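PDB 5FUI: endo-1,3-beta-glucanase, family GH16 from Zobellia galactanivorans, which carries a C-terminal family 6 carbohydrate-binding module that binds laminarin, the module modelled here, alongside a catalytic part that probably hydrolyses the same beta-1,3-glucan. Local coordinates for residues 11-16 against 126-131; 39-44 against 118-123; 55-60 against 104-109. One frame throughout, in Å; residues are numbered along the deposited sequence. Where two conformers were deposited one is given.

Contacts 1 and 3 lie in one four-stranded sheet of the beta-sandwich: 11-16 pairs with 126-131 at one border, 55-60 with 104-109 at the other, and the middle strands 124-131 and 56-66 are neighbours, Thr131 N 2.8 Å from Leu59 O. Each turns one face to the core, with Ile128 packed on Ile60, and a more polar face outward. Contact 1 is nearer the chain's centre and adds a metal site; contact 3, farther out and more exposed, ends in a bond from Ala109 N to the Ser55 hydroxyl. Contact 2 joins two loops on the other side of the chain's centre, about 25 Å from contact 3 between centres, and swaps the ladder for turn, serine and glycine bonding.

Contact 1 (11-16 against 126-131); sequences LKIEAE and NWIRIT. With MG (magnesium ion), chain E.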
# COMPACT_ATOMS: atom_id res chain seq x y z
N LEU A 11 7.29 -9.58 -6.01
CA LEU A 11 6.50 -10.06 -4.89
C LEU A 11 5.18 -9.27 -4.93
O LEU A 11 5.25 -8.01 -4.87
CB LEU A 11 7.21 -9.86 -3.57
CG LEU A 11 6.34 -10.17 -2.35
CD1 LEU A 11 6.11 -11.71 -2.21
CD2 LEU A 11 6.92 -9.59 -1.05
N LYS A 12 4.02 -9.95 -5.09
CA LYS A 12 2.74 -9.27 -5.03
C LYS A 12 2.07 -9.55 -3.71
O LYS A 12 1.91 -10.75 -3.31
CB LYS A 12 1.87 -9.64 -6.25
CG LYS A 12 0.56 -8.89 -6.39
CD LYS A 12 0.04 -9.31 -7.77
CE LYS A 12 -1.24 -8.62 -8.09
NZ LYS A 12 -2.08 -9.36 -9.06
N ILE A 13 1.74 -8.49 -2.97
CA ILE A 13 1.07 -8.58 -1.64
C ILE A 13 -0.36 -8.11 -1.84
O ILE A 13 -0.60 -6.93 -2.16
CB ILE A 13 1.71 -7.68 -0.58
CG1 ILE A 13 3.18 -8.05 -0.43
CG2 ILE A 13 1.01 -7.73 0.78
CD1 ILE A 13 3.99 -6.88 0.17
N GLU A 14 -1.36 -9.00 -1.64
CA GLU A 14 -2.75 -8.57 -1.79
C GLU A 14 -3.04 -7.65 -0.61
O GLU A 14 -2.66 -7.96 0.52
CB GLU A 14 -3.77 -9.75 -1.83
CG GLU A 14 -3.56 -10.59 -3.09
CD GLU A 14 -3.90 -9.74 -4.40
OE1 GLU A 14 -4.69 -8.72 -4.35
OE2 GLU A 14 -3.40 -10.10 -5.47
N ALA A 15 -3.60 -6.48 -0.86
CA ALA A 15 -3.71 -5.47 0.22
C ALA A 15 -4.61 -5.99 1.37
O ALA A 15 -4.52 -5.49 2.51
CB ALA A 15 -4.23 -4.13 -0.34
N GLU A 16 -5.59 -6.87 1.02
CA GLU A 16 -6.54 -7.40 2.01
C GLU A 16 -5.87 -8.45 2.92
O GLU A 16 -6.52 -8.97 3.79
CB GLU A 16 -7.81 -7.90 1.30
CG GLU A 16 -7.64 -9.22 0.55
CD GLU A 16 -7.19 -9.04 -0.90
OE1 GLU A 16 -6.61 -7.98 -1.28
OE2 GLU A 16 -7.45 -9.95 -1.73
N ASN A 126 -5.83 -2.25 -3.83
CA ASN A 126 -6.06 -3.62 -4.25
C ASN A 126 -4.83 -4.52 -3.87
O ASN A 126 -4.99 -5.60 -3.23
CB ASN A 126 -6.34 -3.69 -5.78
CG ASN A 126 -6.60 -5.09 -6.31
OD1 ASN A 126 -6.77 -6.03 -5.57
ND2 ASN A 126 -6.64 -5.21 -7.65
N TRP A 127 -3.63 -4.04 -4.20
CA TRP A 127 -2.42 -4.82 -3.93
C TRP A 127 -1.23 -3.87 -3.98
O TRP A 127 -1.31 -2.72 -4.38
CB TRP A 127 -2.22 -6.01 -4.95
CG TRP A 127 -2.41 -5.72 -6.40
CD1 TRP A 127 -3.47 -6.15 -7.21
CD2 TRP A 127 -1.51 -4.97 -7.27
NE1 TRP A 127 -3.28 -5.69 -8.52
CE2 TRP A 127 -2.11 -5.00 -8.62
CE3 TRP A 127 -0.26 -4.29 -7.09
CZ2 TRP A 127 -1.49 -4.43 -9.72
CZ3 TRP A 127 0.31 -3.67 -8.23
CH2 TRP A 127 -0.30 -3.72 -9.48
N ILE A 128 -0.11 -4.45 -3.52
CA ILE A 128 1.21 -3.87 -3.51
C ILE A 128 2.13 -4.83 -4.31
O ILE A 128 2.00 -6.07 -4.17
CB ILE A 128 1.78 -3.70 -2.07
CG1 ILE A 128 0.81 -2.90 -1.17
CG2 ILE A 128 3.17 -3.04 -2.13
CD1 ILE A 128 0.10 -3.77 -0.15
N ARG A 129 3.04 -4.30 -5.14
CA ARG A 129 3.99 -5.17 -5.87
C ARG A 129 5.36 -4.58 -5.71
O ARG A 129 5.61 -3.43 -6.02
CB ARG A 129 3.52 -5.27 -7.36
CG ARG A 129 4.38 -6.18 -8.23
CD ARG A 129 3.64 -6.59 -9.51
NE ARG A 129 3.33 -5.45 -10.33
CZ ARG A 129 2.28 -5.32 -11.19
NH1 ARG A 129 1.43 -6.37 -11.35
NH2 ARG A 129 2.16 -4.12 -11.85
N ILE A 130 6.28 -5.47 -5.32
CA ILE A 130 7.66 -5.10 -5.05
C ILE A 130 8.59 -5.74 -6.10
O ILE A 130 8.50 -6.98 -6.25
CB ILE A 130 8.10 -5.47 -3.62
CG1 ILE A 130 7.19 -4.72 -2.60
CG2 ILE A 130 9.60 -5.16 -3.40
CD1 ILE A 130 7.27 -5.26 -1.13
N THR A 131 9.41 -4.96 -6.79
CA THR A 131 10.28 -5.47 -7.87
C THR A 131 11.72 -4.99 -7.67
O THR A 131 11.97 -3.85 -7.41
CB THR A 131 9.79 -4.96 -9.25
OG1 THR A 131 8.44 -5.40 -9.41
CG2 THR A 131 10.63 -5.55 -10.38
MG MG E . -6.63 -7.29 -3.57
O HOH W 1 -7.26 -9.35 -4.48
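Leu11 to Glu14 run antiparallel to Asn126 to Thr131, the two strand axes 4.6 Å apart at closest approach and their directions 160° apart. Leu11 with Ile130 and Ile13 with Ile128 are hydrogen-bonded pairs, each joined by two backbone bonds; Lys12 with Arg129 and Glu14 with Trp127 are non-hydrogen-bonded pairs. Beyond them Ala15 N bonds Asn126 O from above the carbonyl plane, 37° out of it, and the same oxygen also binds magnesium.

On the face of Lys12 and Trp127, the lysine chain runs extended from a CG anti to the backbone N (chi1 -174°) and crosses the indole. Its CE lies 3.4 Å from the centroid of the five-membered ring, a CH-pi contact, while NZ, 4.2 Å from that centroid, makes a cation-pi contact over the face. Replacing Trp127 with an alanine would probably leave the Lys12 ammonium without its aromatic partner and its chain freer to swing.

Next to the indole, magnesium takes Glu14 OE1 at 2.5 Å and Glu16 OE1 at 2.4 Å. Asn126 binds it twice, through O and OD1, while Glu34 O and a water, which also donates to Glu16 OE2, complete six ligands. Asn126 ND2 is turned to Glu31. The ion thus ties the end of strand 10-14 to strand 124-131.

The opposite face is aliphatic: Ile13 CD1 meets Ile130 CD1 at 3.9 Å, and Ile128 CD1 reaches Ile13 CG2. These side chains pack across the sandwich, Ile13 and Ile130 on Ile50 of strand 44-52, Ile128 on Phe114 and Leu116 of strand 110-118. Strand 10-14 borders its sheet, and strand 124-131 is flanked on its other side by strand 56-66.

Contact 2 (39-44 against 118-123); sequences INNGSW and SISGGW. With APY (2-aminomethyl-pyridine), chain D; APY (2-aminomethyl-pyridine), chain C.
Ile39 lays its CD1 over one face of the Trp123 indole, 3.7 Å from the centroid of the six-membered ring and 7° off the normal, a CH-pi contact. CG2, anti to the backbone N, meets CE2 of the same ring and also reaches Ser118 OG. Phe73 stacks on the indole from outside the two loops.

Ser118 OG sits at the hub of the polar contacts. It donates to Asn40 O at 2.8 Å, from 50° out of the carbonyl plane, and accepts the Trp123 NE1 hydrogen at 3.2 Å, which steadies the indole. Asn40 O takes Ser43 N on the opposite face of its plane, closing the type II turn from Asn40 to Ser43. Within that turn Gly42 N bonds Ser118 O, and Ser118 N donates to Ser43 O.

Farther along, Asn41 OD1 accepts from Gly121 N at 2.9 Å in a nearly straight bond, 166° at the hydrogen, and from a water that also donates to Ser120 OG. Gly121 lies so close to Asn40 CA and Asn41 N that a CB there would clash with both. A second water links Ile39 N to Trp123 O.

Each end of the pair carries a bound 2-aminomethyl-pyridine: one lies at the loops by Asn40 and Gly122, the other over one face of the Trp44 ring, its C4 above the centre. The Trp44 pocket, with Tyr117 and Asp76, lies on the five-stranded sheet. The two are consistent with the variable-loop and concave-face sites known in family 6 carbohydrate-binding modules, and with multivalent laminarin binding.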
# COMPACT_ATOMS: atom_id res chain seq x y z
N ILE A 39 -11.22 3.80 3.93
CA ILE A 39 -9.98 4.22 4.54
C ILE A 39 -10.11 5.70 4.90
O ILE A 39 -10.52 6.53 4.10
CB ILE A 39 -8.80 3.99 3.55
CG1 ILE A 39 -8.79 2.53 3.05
CG2 ILE A 39 -7.46 4.42 4.24
CD1 ILE A 39 -7.49 2.21 2.25
N ASN A 40 -9.84 5.96 6.17
CA ASN A 40 -9.95 7.29 6.73
C ASN A 40 -8.59 7.87 7.11
O ASN A 40 -7.61 7.18 7.05
CB ASN A 40 -10.85 7.26 7.99
CG ASN A 40 -12.24 6.81 7.68
OD1 ASN A 40 -12.79 6.00 8.43
ND2 ASN A 40 -12.82 7.33 6.69
N ASN A 41 -8.55 9.12 7.51
CA ASN A 41 -7.30 9.65 8.09
C ASN A 41 -6.99 8.74 9.30
O ASN A 41 -7.88 8.51 10.13
CB ASN A 41 -7.59 11.07 8.65
CG ASN A 41 -7.78 12.11 7.57
OD1 ASN A 41 -8.00 11.82 6.44
ND2 ASN A 41 -7.59 13.39 7.94
N GLY A 42 -5.74 8.32 9.44
CA GLY A 42 -5.34 7.55 10.59
C GLY A 42 -5.61 6.07 10.54
O GLY A 42 -5.16 5.28 11.41
N SER A 43 -6.33 5.60 9.47
CA SER A 43 -6.38 4.15 9.15
C SER A 43 -4.97 3.65 8.76
O SER A 43 -4.14 4.41 8.31
CB SER A 43 -7.27 3.96 7.95
OG SER A 43 -8.60 4.40 8.23
N TRP A 44 -4.73 2.35 8.98
CA TRP A 44 -3.51 1.74 8.55
C TRP A 44 -3.63 0.26 8.40
O TRP A 44 -4.63 -0.36 8.87
CB TRP A 44 -2.32 2.09 9.49
CG TRP A 44 -2.60 1.77 10.97
CD1 TRP A 44 -3.11 2.61 11.95
CD2 TRP A 44 -2.47 0.44 11.60
NE1 TRP A 44 -3.27 1.92 13.15
CE2 TRP A 44 -2.93 0.58 12.97
CE3 TRP A 44 -2.11 -0.85 11.13
CZ2 TRP A 44 -2.98 -0.48 13.83
CZ3 TRP A 44 -2.10 -1.92 12.07
CH2 TRP A 44 -2.52 -1.71 13.37
N SER A 118 -2.53 5.73 6.45
CA SER A 118 -3.29 6.76 5.76
C SER A 118 -3.12 8.12 6.43
O SER A 118 -3.54 8.35 7.58
CB SER A 118 -4.76 6.37 5.81
OG SER A 118 -5.53 7.37 5.12
N ILE A 119 -2.50 9.01 5.69
CA ILE A 119 -2.39 10.42 6.09
C ILE A 119 -3.68 11.14 5.78
O ILE A 119 -4.17 11.93 6.64
CB ILE A 119 -1.23 11.08 5.31
CG1 ILE A 119 0.09 10.40 5.77
CG2 ILE A 119 -1.22 12.62 5.54
CD1 ILE A 119 1.25 10.76 4.81
N SER A 120 -4.22 10.95 4.59
CA SER A 120 -5.51 11.54 4.20
C SER A 120 -6.33 10.37 3.58
O SER A 120 -5.83 9.64 2.66
CB SER A 120 -5.32 12.62 3.15
OG SER A 120 -6.58 13.17 2.93
N GLY A 121 -7.52 10.11 4.14
CA GLY A 121 -8.35 9.04 3.66
C GLY A 121 -9.01 9.31 2.29
O GLY A 121 -8.67 10.26 1.56
N GLY A 122 -9.95 8.38 1.99
CA GLY A 122 -10.73 8.51 0.74
C GLY A 122 -10.09 7.84 -0.46
O GLY A 122 -10.34 8.25 -1.56
N TRP A 123 -9.32 6.80 -0.23
CA TRP A 123 -8.65 6.03 -1.27
C TRP A 123 -8.81 4.56 -0.97
O TRP A 123 -9.10 4.15 0.19
CB TRP A 123 -7.14 6.42 -1.41
CG TRP A 123 -6.38 6.28 -0.09
CD1 TRP A 123 -6.40 7.18 0.95
CD2 TRP A 123 -5.53 5.16 0.34
NE1 TRP A 123 -5.57 6.74 1.99
CE2 TRP A 123 -5.06 5.48 1.65
CE3 TRP A 123 -5.13 3.93 -0.24
CZ2 TRP A 123 -4.24 4.63 2.37
CZ3 TRP A 123 -4.23 3.11 0.49
CH2 TRP A 123 -3.82 3.47 1.77
N APY D . -17.38 7.82 1.20
CM APY D . -16.87 6.44 1.42
C2 APY D . -15.60 6.41 2.27
C3 APY D . -15.71 6.16 3.69
C4 APY D . -14.53 6.12 4.49
C5 APY D . -13.32 6.39 3.74
C6 APY D . -13.23 6.66 2.39
N1 APY D . -14.36 6.66 1.64
N APY C . 3.48 1.20 10.37
CM APY C . 2.10 1.17 9.91
C2 APY C . 1.61 0.87 11.32
C3 APY C . 1.14 1.90 12.09
C4 APY C . 0.74 1.68 13.43
C5 APY C . 0.93 0.41 13.99
C6 APY C . 1.42 -0.63 13.21
N1 APY C . 1.80 -0.37 11.91
O HOH W 2 -11.65 4.81 1.16
O HOH W 3 -9.36 13.11 4.59

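Contact 3 (55-60 against 104-109); sequences SGNYLI and TVNVSA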
# COMPACT_ATOMS: atom_id res chain seq x y z
N SER A 55 20.13 -5.86 -0.95
CA SER A 55 20.21 -4.46 -0.56
C SER A 55 20.25 -3.67 -1.85
O SER A 55 21.04 -3.93 -2.77
CB SER A 55 21.47 -4.25 0.20
OG SER A 55 21.45 -5.01 1.41
N GLY A 56 19.43 -2.66 -1.97
CA GLY A 56 19.48 -1.90 -3.18
C GLY A 56 18.13 -1.23 -3.41
O GLY A 56 17.27 -1.13 -2.48
N ASN A 57 17.95 -0.74 -4.62
CA ASN A 57 16.75 -0.00 -4.96
C ASN A 57 15.65 -0.91 -5.43
O ASN A 57 15.86 -1.81 -6.21
CB ASN A 57 17.06 1.15 -5.91
CG ASN A 57 18.01 2.15 -5.26
OD1 ASN A 57 17.82 2.63 -4.11
ND2 ASN A 57 19.08 2.40 -5.96
N TYR A 58 14.48 -0.69 -4.89
CA TYR A 58 13.29 -1.44 -5.28
C TYR A 58 12.22 -0.50 -5.85
O TYR A 58 12.08 0.67 -5.38
CB TYR A 58 12.64 -2.09 -4.06
CG TYR A 58 13.43 -3.24 -3.51
CD1 TYR A 58 14.55 -3.05 -2.72
CD2 TYR A 58 13.07 -4.56 -3.84
CE1 TYR A 58 15.28 -4.09 -2.21
CE2 TYR A 58 13.77 -5.67 -3.36
CZ TYR A 58 14.91 -5.43 -2.54
OH TYR A 58 15.62 -6.54 -2.09
N LEU A 59 11.46 -1.06 -6.80
CA LEU A 59 10.22 -0.36 -7.24
C LEU A 59 9.09 -0.97 -6.41
O LEU A 59 8.90 -2.22 -6.39
CB LEU A 59 9.98 -0.62 -8.76
CG LEU A 59 8.71 0.08 -9.29
CD1 LEU A 59 8.93 1.60 -9.29
CD2 LEU A 59 8.48 -0.50 -10.75
N ILE A 60 8.32 -0.08 -5.75
CA ILE A 60 7.14 -0.57 -5.03
C ILE A 60 5.92 0.13 -5.67
O ILE A 60 5.81 1.35 -5.72
CB ILE A 60 7.17 -0.30 -3.52
CG1 ILE A 60 8.56 -0.78 -2.90
CG2 ILE A 60 5.96 -1.02 -2.91
CD1 ILE A 60 8.56 -0.64 -1.36
N THR A 104 10.28 4.55 -5.70
CA THR A 104 11.56 3.84 -5.84
C THR A 104 12.41 4.14 -4.65
O THR A 104 12.72 5.34 -4.40
CB THR A 104 12.28 4.22 -7.16
OG1 THR A 104 11.45 3.89 -8.29
CG2 THR A 104 13.56 3.48 -7.35
N VAL A 105 12.69 3.09 -3.85
CA VAL A 105 13.32 3.36 -2.58
C VAL A 105 14.42 2.32 -2.29
O VAL A 105 14.42 1.23 -2.81
CB VAL A 105 12.19 3.53 -1.52
CG1 VAL A 105 11.28 2.29 -1.41
CG2 VAL A 105 12.68 4.06 -0.20
N ASN A 106 15.37 2.67 -1.44
CA ASN A 106 16.50 1.83 -1.14
C ASN A 106 16.30 1.13 0.18
O ASN A 106 16.00 1.77 1.15
CB ASN A 106 17.72 2.73 -1.09
CG ASN A 106 19.02 1.98 -1.03
OD1 ASN A 106 19.73 1.89 -2.02
ND2 ASN A 106 19.37 1.48 0.15
N VAL A 107 16.44 -0.19 0.17
CA VAL A 107 16.19 -1.01 1.35
C VAL A 107 17.37 -1.94 1.52
O VAL A 107 17.80 -2.52 0.53
CB VAL A 107 14.89 -1.85 1.13
CG1 VAL A 107 14.60 -2.65 2.38
CG2 VAL A 107 13.73 -0.87 0.91
N SER A 108 17.89 -2.10 2.75
CA SER A 108 18.93 -3.14 2.94
C SER A 108 18.26 -4.51 3.12
O SER A 108 17.11 -4.66 3.68
CB SER A 108 19.87 -2.83 4.10
OG SER A 108 19.11 -2.77 5.28
N ALA A 109 18.95 -5.55 2.65
CA ALA A 109 18.35 -6.88 2.70
C ALA A 109 17.83 -7.32 4.09
O ALA A 109 18.51 -7.16 5.15
CB ALA A 109 19.35 -7.95 2.13
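Strands 56-60 and 104-107 run antiparallel, 4.5 Å apart at closest approach with their directions 139° apart, as a twisted ladder at the border of one sheet of the beta-sandwich. Gly56 with Val107 and Tyr58 with Val105 are hydrogen-bonded pairs, each held by two backbone bonds, whereas Asn57 with Asn106 and Leu59 with Thr104 are non-hydrogen-bonded ones. CA-H...O contacts stitch the rungs further, the shortest from Thr104 CA to Tyr58 O at 3.2 Å. Gly56 has an extended backbone with positive phi, at which a CB would be jammed against the carbonyl of Ser55.

Tyr58 and Val107 share the inward face, the two side chains crossing at about a right angle. The edge of the tyrosine ring does the touching: CE1 comes 4.0 Å from Val107 CB, with the Val105 and Val107 carbonyl oxygens near the ring plane. Beyond this pair the ring meets Phe52 edge-to-face, while its hydroxyl is hydrogen-bonded to Ser54 O, which holds the end of the ring in place. Deeper in, Ile60 CD1 packs against Val105 CG1 in one of the two conformers of that valine. Both valines rest on Leu84 of strand 82-88 in the facing sheet, and Ile60 lies on Ile128 and Ile130.

The other face is more polar and more exposed. Leu59 brings CD1 to 3.5 Å from Thr104 OG1, and the side chains of Asn57 and Asn106 cross.

Past the last backbone pair a side chain takes over. Ser55 OG, anti to its own carbonyl carbon (chi1 -63°), accepts from Ala109 N at 2.8 Å, an almost straight bond of 173° at the hydrogen.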